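Local structure of phosphotriesterase, putative (Deinococcus radiodurans, 4J35) at residues I173-Q178 against I200-M205; G221-F226 against A256-L261; H204-T209 against A225-G230. The protein probably works as a metal-dependent lactonase of the phosphotriesterase family, with weak promiscuous activity that served as a template for engineering organophosphate hydrolysis. The protein carries 7 engineered substitutions. All blocks are in the same frame, centred on the assembly; numbering follows the deposited sequence.

How the interactions relate
The three contacts follow the chain round one parallel sheet of a TIM-barrel hydrolase, in the order 173-174, 200-202, 223-226 and 259-261. Interaction 1 joins the first two strands and closes before interaction 2, which joins the last two, begins. Interaction 3 ties the loop after strand 200-202 to the end of strand 223-226, sharing His204 and Met205 with interaction 1 and Ala225 and Phe226 with interaction 2. The centres lie about 10 to 11 Å apart, and bonds between Ile202 and both Ser223 and Ala225 probably complete the sheet between interactions 1 and 2. Framework and metal site are thus continuous: His204 binds cobalt in interaction 1 and receives its second-shell support in interaction 3.

Interaction 1: residues I173-Q178 against I200-M205; sequences IITHTQ and IMIGHM. With CO (cobalt (II) ion), chain B.
His176 and His204 meet at a cobalt ion, which His176 holds through ND1 at 2.1 Å and His204 through NE2 at 2.0 Å. The two nitrogens are near neighbours because they share the metal, and the rings cross with their planes 83° apart. CG of His176 stands anti to the backbone N (chi1 165°), beside the carbonyl carbon, and from there ND1 is turned to the ion. On the far side of the ring, His176 NE2 donates to Gln178 OE1 at 2.8 Å, almost in the ring plane, and this bond limits its rotation. Lys143, probably carboxylated, is the third residue at this cobalt.

Backbone bonds run between the parallel strands: Met201 N donates to Ile173 O, and Thr175 N to Met201 O. They belong to the beta-alpha-beta unit in which helix 183-192 connects strands 173-174 and 200-202 of a TIM barrel, whose metal ligands gather at the C-terminal ends of the strands.

Two threonine hydroxyls continue the pairing where the strands end. Gly203 N donates to Thr175 OG1 at 2.9 Å, nearly straight at 170°, and the same hydroxyl bonds Gln186 of helix 183-192. An alanine in place of Thr175 would probably leave Gly203 N and Gln186 without this shared partner and open a gap beside Ile202 CD1. Thr177 OG1 donates to Gly203 O at 2.7 Å. A water gives its hydrogens to Thr177 O and His204 O, bridging the two loops.

Apolar contacts lie on both faces of the pair. Ile174 CG2 lies 3.8 Å from Met201 CE, the side chains running side by side next to helix 307-322. On the other face, Ile173 and Ile200 both rest on Leu190, and the side chains of Thr177 and Ile202 cross at about a right angle, methyl CG2 near methyl CG2.

Interaction 2: residues G221-F226 against A256-L261; sequences GVSIAF and ADRLLL
Ile224, Ala225 and Phe226 pair in parallel with Leu259, Leu260 and Leu261. The axes of strands 223-226 and 259-261 approach to 4.6 Å and are inclined at 29°. Ile224 bonds through both its N and its O: Ile224 N donates to Arg258 O at 2.9 Å, and Ile224 O accepts Leu260 N at 3.0 Å. Phe226 N then donates to Leu260 O, extending the ladder toward the C-terminal ends of the strands. This is a beta-alpha-beta crossover of the TIM barrel, with helix 240-251 as its connection.

Side chains divide between the two faces. Toward helices 211-218 and 240-251 lie Ile224, Phe226, Leu259 and Leu261. Ile224 and Leu259 run side by side, Ile224 CG1 3.7 Å from Leu259 CD2. With CG1 of Ile224 set between the backbone N and the carbonyl carbon (chi1 58°), it is this branch that meets Leu259. Leu259 CD2 also reaches Phe226 CE1 at 4.2 Å, so one methyl group packs against both neighbours. On the opposite face the small Ala225 sits with Leu260, both touching Met201. Leu260 CD1 reaches back to Ser223 CB at 3.7 Å, while the serine hydroxyl bonds Arg320.

At the start of the pair, Arg258 bends at chi2 (-74°) and lays CD beside Ser223 OG. Arg258 NH1 gives a hydrogen bond to a water, 2.9 Å away in the guanidinium plane, that in turn donates to Val222 O.

Backbone bonds and hydrocarbon therefore hold the buried strands together, whereas at the partly exposed end the charged guanidinium meets the Val222 carbonyl through water instead of directly.

Interaction 3: residues H204-T209 against A225-G230; sequences HMDGNT and AFDRIG. With CO (cobalt (II) ion), chain B.
Asp227 OD1 is gripped twice by His204: ring ND1 donates to it at 2.6 Å, and the backbone N adds a weak bond at 2.9 Å. The backbone N of His204 also reaches Asp227 OD2 on its syn side at 3.2 Å. Thus one carboxylate spans the main chain and ring of the histidine. The oxygen lies close to the imidazole plane, yet ND1 approaches it from above the carboxylate plane, the two planes being 70° apart.

Arg228 covers one face of the same ring. Arg228 CD stands 3.8 Å from the centroid of the His204 ring in a CH-pi contact, and the guanidinium stacks on the imidazole with planes 28° apart. The chain of Arg228 bends at chi3 (82°), and its NE forms a salt bridge with Asp264.

Asp206, in the short 3-10 turn following His204, binds the other loop. Asp206 OD2 accepts Arg228 N on the syn side at 3.0 Å and also pairs with Arg243 of helix 240-251. Asp206 CB packs on Phe226 CD2 at 3.5 Å. Met205 N donates to Ala225 O, joining the turn to the end of strand 223-226.

Asp206 OD1 and Asp227 OD1 come within 3.8 Å of each other, a repulsion that the arginines and N-H donors around them probably offset. This is second-shell chemistry at the mouth of the barrel: Asp227 probably fixes the rotation of the His204 ring with NE2 toward its cobalt, and the arginine stacked on that ring also holds Asp264, a ligand of the other cobalt, so that the surroundings of the two metals are probably linked through Arg228.

Interaction 1: residues I173-Q178 against I200-M205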
ATOM      1  N   ILE A 173       9.670  -1.022  -2.340  1.00 32.57           N
ATOM      2  CA  ILE A 173       8.927  -2.155  -1.763  1.00 28.82           C
ATOM      3  C   ILE A 173       7.983  -1.582  -0.700  1.00 32.83           C
ATOM      4  O   ILE A 173       8.425  -0.797   0.172  1.00 31.06           O
ATOM      5  CB  ILE A 173       9.915  -3.143  -1.071  1.00 32.91           C
ATOM      6  CG1 ILE A 173      10.761  -3.867  -2.129  1.00 36.74           C
ATOM      7  CG2 ILE A 173       9.189  -4.162  -0.197  1.00 33.47           C
ATOM      8  CD1 ILE A 173      11.816  -4.769  -1.495  1.00 40.40           C
ATOM      9  N   ILE A 174       6.685  -1.905  -0.801  1.00 32.69           N
ATOM     10  CA  ILE A 174       5.765  -1.578   0.273  1.00 34.37           C
ATOM     11  C   ILE A 174       5.225  -2.863   0.876  1.00 30.41           C
ATOM     12  O   ILE A 174       5.189  -3.892   0.223  1.00 31.01           O
ATOM     13  CB  ILE A 174       4.587  -0.668  -0.211  1.00 29.55           C
ATOM     14  CG1 ILE A 174       3.732  -1.374  -1.244  1.00 33.09           C
ATOM     15  CG2 ILE A 174       5.171   0.646  -0.776  1.00 33.34           C
ATOM     16  CD1 ILE A 174       2.541  -0.476  -1.683  1.00 33.17           C
ATOM     17  N   THR A 175       4.853  -2.831   2.143  1.00 28.61           N
ATOM     18  CA  THR A 175       4.382  -4.059   2.746  1.00 29.24           C
ATOM     19  C   THR A 175       3.041  -3.958   3.466  1.00 35.21           C
ATOM     20  O   THR A 175       2.513  -2.874   3.731  1.00 34.70           O
ATOM     21  CB  THR A 175       5.374  -4.657   3.747  1.00 29.07           C
ATOM     22  OG1 THR A 175       5.275  -3.979   4.999  1.00 30.86           O
ATOM     23  CG2 THR A 175       6.793  -4.547   3.220  1.00 31.03           C
ATOM     24  N   HIS A 176       2.507  -5.153   3.731  1.00 36.71           N
ATOM     25  CA  HIS A 176       1.373  -5.368   4.597  1.00 28.03           C
ATOM     26  C   HIS A 176       1.864  -6.093   5.853  1.00 33.87           C
ATOM     27  O   HIS A 176       2.584  -7.084   5.745  1.00 36.99           O
ATOM     28  CB  HIS A 176       0.350  -6.256   3.848  1.00 37.06           C
ATOM     29  CG  HIS A 176      -0.726  -6.868   4.713  1.00 35.93           C
ATOM     30  ND1 HIS A 176      -2.042  -6.486   4.662  1.00 36.43           N
ATOM     31  CD2 HIS A 176      -0.679  -7.918   5.575  1.00 38.09           C
ATOM     32  CE1 HIS A 176      -2.757  -7.230   5.492  1.00 36.59           C
ATOM     33  NE2 HIS A 176      -1.954  -8.101   6.060  1.00 41.26           N
ATOM     34  N   THR A 177       1.501  -5.585   7.022  1.00 33.32           N
ATOM     35  CA  THR A 177       1.675  -6.317   8.269  1.00 35.52           C
ATOM     36  C   THR A 177       0.295  -6.668   8.805  1.00 37.78           C
ATOM     37  O   THR A 177      -0.654  -5.889   8.676  1.00 37.15           O
ATOM     38  CB  THR A 177       2.477  -5.526   9.354  1.00 34.28           C
ATOM     39  OG1 THR A 177       1.842  -4.269   9.634  1.00 35.94           O
ATOM     40  CG2 THR A 177       3.908  -5.257   8.892  1.00 35.90           C
ATOM     41  N   GLN A 178       0.181  -7.842   9.407  1.00 41.12           N
ATOM     42  CA  GLN A 178      -1.104  -8.341   9.883  1.00 39.18           C
ATOM     43  C   GLN A 178      -1.243  -8.072  11.389  1.00 46.30           C
ATOM     44  O   GLN A 178      -0.376  -8.441  12.177  1.00 46.90           O
ATOM     45  CB  GLN A 178      -1.192  -9.831   9.567  1.00 38.93           C
ATOM     46  CG  GLN A 178      -2.491 -10.516   9.929  1.00 41.54           C
ATOM     47  CD  GLN A 178      -3.653 -10.067   9.057  1.00 55.91           C
ATOM     48  OE1 GLN A 178      -3.463  -9.642   7.915  1.00 50.35           O
ATOM     49  NE2 GLN A 178      -4.861 -10.156   9.592  1.00 62.47           N
ATOM     50  N   ILE A 200      12.093   1.248   1.185  1.00 32.48           N
ATOM     51  CA  ILE A 200      11.234   0.244   1.797  1.00 32.63           C
ATOM     52  C   ILE A 200      10.227   0.977   2.698  1.00 30.83           C
ATOM     53  O   ILE A 200      10.611   1.835   3.503  1.00 30.36           O
ATOM     54  CB  ILE A 200      12.056  -0.720   2.660  1.00 42.15           C
ATOM     55  CG1 ILE A 200      12.886  -1.641   1.747  1.00 39.69           C
ATOM     56  CG2 ILE A 200      11.153  -1.512   3.579  1.00 36.40           C
ATOM     57  CD1 ILE A 200      13.891  -2.490   2.488  1.00 30.19           C
ATOM     58  N   MET A 201       8.947   0.658   2.538  1.00 33.37           N
ATOM     59  CA  MET A 201       7.923   1.230   3.394  1.00 31.41           C
ATOM     60  C   MET A 201       7.235   0.075   4.097  1.00 29.22           C
ATOM     61  O   MET A 201       6.540  -0.743   3.458  1.00 32.22           O
ATOM     62  CB  MET A 201       6.877   2.038   2.579  1.00 36.70           C
ATOM     63  CG  MET A 201       6.004   2.844   3.456  1.00 35.00           C
ATOM     64  SD  MET A 201       4.801   3.841   2.486  1.00 32.08           S
ATOM     65  CE  MET A 201       3.632   2.546   2.115  1.00 37.98           C
ATOM     66  N   ILE A 202       7.396  -0.010   5.409  1.00 32.03           N
ATOM     67  CA  ILE A 202       6.770  -1.112   6.117  1.00 28.72           C
ATOM     68  C   ILE A 202       5.379  -0.648   6.436  1.00 28.31           C
ATOM     69  O   ILE A 202       5.207   0.388   7.082  1.00 31.36           O
ATOM     70  CB  ILE A 202       7.436  -1.431   7.438  1.00 35.23           C
ATOM     71  CG1 ILE A 202       8.921  -1.790   7.202  1.00 35.04           C
ATOM     72  CG2 ILE A 202       6.693  -2.551   8.162  1.00 28.99           C
ATOM     73  CD1 ILE A 202       9.141  -3.031   6.250  1.00 35.98           C
ATOM     74  N   GLY A 203       4.404  -1.408   5.981  1.00 29.16           N
ATOM     75  CA  GLY A 203       3.026  -0.955   6.075  1.00 31.23           C
ATOM     76  C   GLY A 203       2.220  -1.372   7.281  1.00 32.64           C
ATOM     77  O   GLY A 203       2.605  -2.229   8.064  1.00 35.12           O
ATOM     78  N   HIS A 204       1.049  -0.742   7.392  1.00 33.58           N
ATOM     79  CA  HIS A 204       0.083  -0.988   8.451  1.00 29.25           C
ATOM     80  C   HIS A 204       0.681  -0.893   9.855  1.00 32.53           C
ATOM     81  O   HIS A 204       0.237  -1.586  10.786  1.00 35.34           O
ATOM     82  CB  HIS A 204      -0.637  -2.346   8.229  1.00 33.55           C
ATOM     83  CG  HIS A 204      -1.226  -2.533   6.860  1.00 32.41           C
ATOM     84  ND1 HIS A 204      -1.621  -1.485   6.054  1.00 32.84           N
ATOM     85  CD2 HIS A 204      -1.492  -3.659   6.158  1.00 30.25           C
ATOM     86  CE1 HIS A 204      -2.120  -1.966   4.921  1.00 28.29           C
ATOM     87  NE2 HIS A 204      -2.041  -3.281   4.955  1.00 30.75           N
ATOM     88  N   MET A 205       1.649   0.001  10.017  1.00 34.44           N
ATOM     89  CA  MET A 205       2.322   0.172  11.296  1.00 34.08           C
ATOM     90  C   MET A 205       1.485   0.906  12.293  1.00 42.77           C
ATOM     91  O   MET A 205       1.803   0.924  13.469  1.00 44.34           O
ATOM     92  CB  MET A 205       3.691   0.832  11.101  1.00 37.69           C
ATOM     93  CG  MET A 205       4.659  -0.086  10.417  1.00 36.27           C
ATOM     94  SD  MET A 205       5.306  -1.379  11.554  1.00 38.67           S
ATOM     95  CE  MET A 205       6.042  -0.333  12.799  1.00 36.90           C
TER
HETATM   96 CO    CO B 401      -2.719  -4.691   3.702  1.00 31.63          CO
HETATM   97  O   HOH W   1      -1.156  -4.122  11.077  1.00 40.98           O

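Interaction 2: residues G221-F226 against A256-L261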
ATOM      1  N   GLY A 221      16.418   1.731   9.235  1.00 34.89           N
ATOM      2  CA  GLY A 221      16.571   2.785   8.254  1.00 38.57           C
ATOM      3  C   GLY A 221      15.406   2.873   7.291  1.00 36.33           C
ATOM      4  O   GLY A 221      15.436   3.698   6.368  1.00 33.43           O
ATOM      5  N   VAL A 222      14.433   1.988   7.472  1.00 35.79           N
ATOM      6  CA  VAL A 222      13.269   1.954   6.603  1.00 33.45           C
ATOM      7  C   VAL A 222      12.297   3.044   7.001  1.00 30.02           C
ATOM      8  O   VAL A 222      12.395   3.660   8.063  1.00 32.00           O
ATOM      9  CB  VAL A 222      12.526   0.570   6.605  1.00 29.77           C
ATOM     10  CG1 VAL A 222      13.467  -0.572   6.090  1.00 33.20           C
ATOM     11  CG2 VAL A 222      11.956   0.233   8.010  1.00 34.12           C
ATOM     12  N   SER A 223      11.325   3.268   6.128  1.00 34.58           N
ATOM     13  CA  SER A 223      10.195   4.093   6.510  1.00 38.05           C
ATOM     14  C   SER A 223       8.984   3.249   6.949  1.00 30.77           C
ATOM     15  O   SER A 223       8.913   2.039   6.713  1.00 29.79           O
ATOM     16  CB  SER A 223       9.836   4.959   5.325  1.00 29.38           C
ATOM     17  OG  SER A 223      10.900   5.820   4.996  1.00 41.85           O
ATOM     18  N   ILE A 224       7.997   3.898   7.592  1.00 32.77           N
ATOM     19  CA  ILE A 224       6.872   3.157   8.084  1.00 30.29           C
ATOM     20  C   ILE A 224       5.655   3.972   7.760  1.00 29.20           C
ATOM     21  O   ILE A 224       5.752   5.194   7.759  1.00 32.54           O
ATOM     22  CB  ILE A 224       6.968   2.895   9.592  1.00 30.32           C
ATOM     23  CG1 ILE A 224       7.062   4.160  10.390  1.00 31.93           C
ATOM     24  CG2 ILE A 224       8.238   2.063   9.873  1.00 34.52           C
ATOM     25  CD1 ILE A 224       6.832   3.936  11.911  1.00 32.26           C
ATOM     26  N   ALA A 225       4.574   3.267   7.474  1.00 30.08           N
ATOM     27  CA  ALA A 225       3.315   3.957   7.104  1.00 28.45           C
ATOM     28  C   ALA A 225       2.242   3.656   8.108  1.00 29.06           C
ATOM     29  O   ALA A 225       1.974   2.499   8.434  1.00 33.05           O
ATOM     30  CB  ALA A 225       2.879   3.487   5.780  1.00 29.01           C
ATOM     31  N   PHE A 226       1.570   4.726   8.526  1.00 35.13           N
ATOM     32  CA  PHE A 226       0.322   4.672   9.242  1.00 33.36           C
ATOM     33  C   PHE A 226      -0.679   4.769   8.098  1.00 31.07           C
ATOM     34  O   PHE A 226      -1.052   5.879   7.687  1.00 32.80           O
ATOM     35  CB  PHE A 226       0.237   5.890  10.180  1.00 37.13           C
ATOM     36  CG  PHE A 226       1.118   5.776  11.413  1.00 36.37           C
ATOM     37  CD1 PHE A 226       2.491   5.678  11.312  1.00 38.20           C
ATOM     38  CD2 PHE A 226       0.544   5.775  12.673  1.00 39.20           C
ATOM     39  CE1 PHE A 226       3.259   5.587  12.443  1.00 36.38           C
ATOM     40  CE2 PHE A 226       1.291   5.674  13.789  1.00 42.74           C
ATOM     41  CZ  PHE A 226       2.666   5.567  13.687  1.00 39.52           C
ATOM     42  N   ALA A 256      10.215  12.537  11.139  1.00 41.96           N
ATOM     43  CA  ALA A 256       9.254  12.958  10.141  1.00 39.83           C
ATOM     44  C   ALA A 256       9.684  12.453   8.796  1.00 42.36           C
ATOM     45  O   ALA A 256       8.838  12.141   7.980  1.00 38.38           O
ATOM     46  CB  ALA A 256       9.071  14.485  10.105  1.00 38.99           C
ATOM     47  N   ASP A 257      10.995  12.305   8.554  1.00 37.41           N
ATOM     48  CA  ASP A 257      11.386  11.922   7.198  1.00 35.54           C
ATOM     49  C   ASP A 257      11.328  10.391   6.994  1.00 33.25           C
ATOM     50  O   ASP A 257      11.732   9.904   5.955  1.00 33.13           O
ATOM     51  CB  ASP A 257      12.748  12.490   6.769  1.00 51.55           C
ATOM     52  CG  ASP A 257      13.871  12.024   7.647  1.00 60.76           C
ATOM     53  OD1 ASP A 257      13.546  11.429   8.700  1.00 52.96           O
ATOM     54  OD2 ASP A 257      15.061  12.267   7.304  1.00 84.72           O
ATOM     55  N   ARG A 258      10.812   9.662   7.975  1.00 33.12           N
ATOM     56  CA  ARG A 258      10.557   8.233   7.803  1.00 32.80           C
ATOM     57  C   ARG A 258       9.104   7.790   8.035  1.00 33.27           C
ATOM     58  O   ARG A 258       8.834   6.592   8.106  1.00 33.36           O
ATOM     59  CB  ARG A 258      11.454   7.437   8.736  1.00 37.00           C
ATOM     60  CG  ARG A 258      12.932   7.809   8.564  1.00 38.65           C
ATOM     61  CD  ARG A 258      13.500   7.232   7.285  1.00 44.14           C
ATOM     62  NE  ARG A 258      14.680   7.968   6.820  1.00 54.93           N
ATOM     63  CZ  ARG A 258      15.937   7.695   7.166  1.00 54.77           C
ATOM     64  NH1 ARG A 258      16.219   6.685   7.984  1.00 38.95           N
ATOM     65  NH2 ARG A 258      16.926   8.436   6.685  1.00 37.84           N
ATOM     66  N   LEU A 259       8.178   8.762   8.138  1.00 36.14           N
ATOM     67  CA  LEU A 259       6.773   8.455   8.407  1.00 34.09           C
ATOM     68  C   LEU A 259       5.904   8.823   7.212  1.00 33.08           C
ATOM     69  O   LEU A 259       6.070   9.913   6.638  1.00 35.16           O
ATOM     70  CB  LEU A 259       6.259   9.260   9.610  1.00 38.87           C
ATOM     71  CG  LEU A 259       7.025   9.094  10.931  1.00 39.91           C
ATOM     72  CD1 LEU A 259       6.603  10.172  11.903  1.00 44.70           C
ATOM     73  CD2 LEU A 259       6.811   7.691  11.536  1.00 37.49           C
ATOM     74  N   LEU A 260       4.992   7.921   6.844  1.00 32.17           N
ATOM     75  CA  LEU A 260       4.054   8.195   5.763  1.00 32.57           C
ATOM     76  C   LEU A 260       2.626   7.907   6.205  1.00 36.89           C
ATOM     77  O   LEU A 260       2.397   7.236   7.196  1.00 31.93           O
ATOM     78  CB  LEU A 260       4.407   7.382   4.518  1.00 34.42           C
ATOM     79  CG  LEU A 260       5.703   7.847   3.857  1.00 37.76           C
ATOM     80  CD1 LEU A 260       6.910   7.007   4.361  1.00 31.97           C
ATOM     81  CD2 LEU A 260       5.574   7.781   2.352  1.00 33.36           C
ATOM     82  N   LEU A 261       1.671   8.426   5.440  1.00 31.95           N
ATOM     83  CA  LEU A 261       0.255   8.457   5.864  1.00 33.76           C
ATOM     84  C   LEU A 261      -0.673   8.021   4.731  1.00 31.72           C
ATOM     85  O   LEU A 261      -0.551   8.503   3.623  1.00 34.75           O
ATOM     86  CB  LEU A 261      -0.141   9.876   6.276  1.00 34.42           C
ATOM     87  CG  LEU A 261       0.695  10.581   7.346  1.00 32.77           C
ATOM     88  CD1 LEU A 261       0.242  12.062   7.441  1.00 41.05           C
ATOM     89  CD2 LEU A 261       0.580   9.914   8.701  1.00 35.13           C
TER
HETATM   90  O   HOH W   2      14.429   4.923   9.486  1.00 44.63           O

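Interaction 3: residues H204-T209 against A225-G230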
ATOM      1  N   HIS A 204       1.049  -0.742   7.392  1.00 33.58           N
ATOM      2  CA  HIS A 204       0.083  -0.988   8.451  1.00 29.25           C
ATOM      3  C   HIS A 204       0.681  -0.893   9.855  1.00 32.53           C
ATOM      4  O   HIS A 204       0.237  -1.586  10.786  1.00 35.34           O
ATOM      5  CB  HIS A 204      -0.637  -2.346   8.229  1.00 33.55           C
ATOM      6  CG  HIS A 204      -1.226  -2.533   6.860  1.00 32.41           C
ATOM      7  ND1 HIS A 204      -1.621  -1.485   6.054  1.00 32.84           N
ATOM      8  CD2 HIS A 204      -1.492  -3.659   6.158  1.00 30.25           C
ATOM      9  CE1 HIS A 204      -2.120  -1.966   4.921  1.00 28.29           C
ATOM     10  NE2 HIS A 204      -2.041  -3.281   4.955  1.00 30.75           N
ATOM     11  N   MET A 205       1.649   0.001  10.017  1.00 34.44           N
ATOM     12  CA  MET A 205       2.322   0.172  11.296  1.00 34.08           C
ATOM     13  C   MET A 205       1.485   0.906  12.293  1.00 42.77           C
ATOM     14  O   MET A 205       1.803   0.924  13.469  1.00 44.34           O
ATOM     15  CB  MET A 205       3.691   0.832  11.101  1.00 37.69           C
ATOM     16  CG  MET A 205       4.659  -0.086  10.417  1.00 36.27           C
ATOM     17  SD  MET A 205       5.306  -1.379  11.554  1.00 38.67           S
ATOM     18  CE  MET A 205       6.042  -0.333  12.799  1.00 36.90           C
ATOM     19  N   ASP A 206       0.376   1.491  11.835  1.00 31.73           N
ATOM     20  CA  ASP A 206      -0.554   2.095  12.752  1.00 37.38           C
ATOM     21  C   ASP A 206      -1.360   1.051  13.500  1.00 41.83           C
ATOM     22  O   ASP A 206      -2.073   1.365  14.444  1.00 45.11           O
ATOM     23  CB  ASP A 206      -1.477   3.057  12.004  1.00 36.95           C
ATOM     24  CG  ASP A 206      -2.070   2.471  10.744  1.00 42.08           C
ATOM     25  OD1 ASP A 206      -1.499   1.544  10.144  1.00 35.04           O
ATOM     26  OD2 ASP A 206      -3.149   2.957  10.325  1.00 37.43           O
ATOM     27  N   GLY A 207      -1.268  -0.192  13.066  1.00 40.78           N
ATOM     28  CA  GLY A 207      -1.969  -1.278  13.728  1.00 39.48           C
ATOM     29  C   GLY A 207      -1.429  -1.610  15.112  1.00 49.46           C
ATOM     30  O   GLY A 207      -2.021  -2.414  15.829  1.00 43.58           O
ATOM     31  N   ASN A 208      -0.302  -1.014  15.486  1.00 49.95           N
ATOM     32  CA  ASN A 208       0.263  -1.238  16.808  1.00 46.24           C
ATOM     33  C   ASN A 208       0.371   0.106  17.529  1.00 36.31           C
ATOM     34  O   ASN A 208       0.782   1.109  16.939  1.00 42.65           O
ATOM     35  CB  ASN A 208       1.606  -1.964  16.679  1.00 38.87           C
ATOM     36  CG  ASN A 208       2.153  -2.445  18.020  1.00 49.63           C
ATOM     37  OD1 ASN A 208       2.191  -1.694  18.992  1.00 48.15           O
ATOM     38  ND2 ASN A 208       2.596  -3.702  18.066  1.00 43.76           N
ATOM     39  N   THR A 209      -0.046   0.146  18.790  1.00 44.72           N
ATOM     40  CA  THR A 209      -0.074   1.405  19.543  1.00 47.89           C
ATOM     41  C   THR A 209       1.089   1.566  20.532  1.00 54.09           C
ATOM     42  O   THR A 209       1.083   2.486  21.353  1.00 55.89           O
ATOM     43  CB  THR A 209      -1.378   1.571  20.349  1.00 48.73           C
ATOM     44  OG1 THR A 209      -1.557   0.440  21.210  1.00 56.39           O
ATOM     45  CG2 THR A 209      -2.590   1.698  19.419  1.00 53.15           C
ATOM     46  N   ALA A 225       4.574   3.267   7.474  1.00 30.08           N
ATOM     47  CA  ALA A 225       3.315   3.957   7.104  1.00 28.45           C
ATOM     48  C   ALA A 225       2.242   3.656   8.108  1.00 29.06           C
ATOM     49  O   ALA A 225       1.974   2.499   8.434  1.00 33.05           O
ATOM     50  CB  ALA A 225       2.879   3.487   5.780  1.00 29.01           C
ATOM     51  N   PHE A 226       1.570   4.726   8.526  1.00 35.13           N
ATOM     52  CA  PHE A 226       0.322   4.672   9.242  1.00 33.36           C
ATOM     53  C   PHE A 226      -0.679   4.769   8.098  1.00 31.07           C
ATOM     54  O   PHE A 226      -1.052   5.879   7.687  1.00 32.80           O
ATOM     55  CB  PHE A 226       0.237   5.890  10.180  1.00 37.13           C
ATOM     56  CG  PHE A 226       1.118   5.776  11.413  1.00 36.37           C
ATOM     57  CD1 PHE A 226       2.491   5.678  11.312  1.00 38.20           C
ATOM     58  CD2 PHE A 226       0.544   5.775  12.673  1.00 39.20           C
ATOM     59  CE1 PHE A 226       3.259   5.587  12.443  1.00 36.38           C
ATOM     60  CE2 PHE A 226       1.291   5.674  13.789  1.00 42.74           C
ATOM     61  CZ  PHE A 226       2.666   5.567  13.687  1.00 39.52           C
ATOM     62  N   ASP A 227      -1.041   3.622   7.516  1.00 31.29           N
ATOM     63  CA  ASP A 227      -1.726   3.664   6.245  1.00 35.47           C
ATOM     64  C   ASP A 227      -3.140   3.077   6.240  1.00 32.76           C
ATOM     65  O   ASP A 227      -3.673   2.807   5.170  1.00 30.90           O
ATOM     66  CB  ASP A 227      -0.882   3.027   5.160  1.00 31.62           C
ATOM     67  CG  ASP A 227      -0.447   1.610   5.513  1.00 41.92           C
ATOM     68  OD1 ASP A 227      -1.028   1.023   6.439  1.00 36.05           O
ATOM     69  OD2 ASP A 227       0.508   1.103   4.894  1.00 33.32           O
ATOM     70  N   ARG A 228      -3.732   2.889   7.416  1.00 33.66           N
ATOM     71  CA  ARG A 228      -5.159   2.512   7.485  1.00 31.13           C
ATOM     72  C   ARG A 228      -5.938   3.565   8.294  1.00 37.10           C
ATOM     73  O   ARG A 228      -6.887   3.249   9.029  1.00 36.68           O
ATOM     74  CB  ARG A 228      -5.319   1.117   8.087  1.00 37.68           C
ATOM     75  CG  ARG A 228      -4.269   0.131   7.550  1.00 38.65           C
ATOM     76  CD  ARG A 228      -4.509  -1.277   7.992  1.00 37.82           C
ATOM     77  NE  ARG A 228      -5.505  -1.932   7.164  1.00 42.45           N
ATOM     78  CZ  ARG A 228      -5.931  -3.174   7.354  1.00 70.50           C
ATOM     79  NH1 ARG A 228      -5.405  -3.922   8.323  1.00 65.20           N
ATOM     80  NH2 ARG A 228      -6.870  -3.675   6.557  1.00 64.02           N
ATOM     81  N   ILE A 229      -5.518   4.816   8.150  1.00 34.63           N
ATOM     82  CA  ILE A 229      -6.102   5.915   8.908  1.00 31.79           C
ATOM     83  C   ILE A 229      -7.563   6.032   8.471  1.00 36.83           C
ATOM     84  O   ILE A 229      -7.851   6.091   7.287  1.00 33.27           O
ATOM     85  CB  ILE A 229      -5.371   7.254   8.684  1.00 31.96           C
ATOM     86  CG1 ILE A 229      -3.894   7.133   9.169  1.00 31.99           C
ATOM     87  CG2 ILE A 229      -6.048   8.385   9.446  1.00 37.74           C
ATOM     88  CD1 ILE A 229      -3.051   8.352   8.885  1.00 34.56           C
ATOM     89  N   GLY A 230      -8.446   6.022   9.452  1.00 33.52           N
ATOM     90  CA  GLY A 230      -9.899   6.063   9.198  1.00 34.78           C
ATOM     91  C   GLY A 230     -10.581   4.736   9.509  1.00 44.45           C
ATOM     92  O   GLY A 230     -11.795   4.712   9.717  1.00 38.15           O
TER
HETATM   93 CO    CO B 401      -2.719  -4.691   3.702  1.00 31.63          CO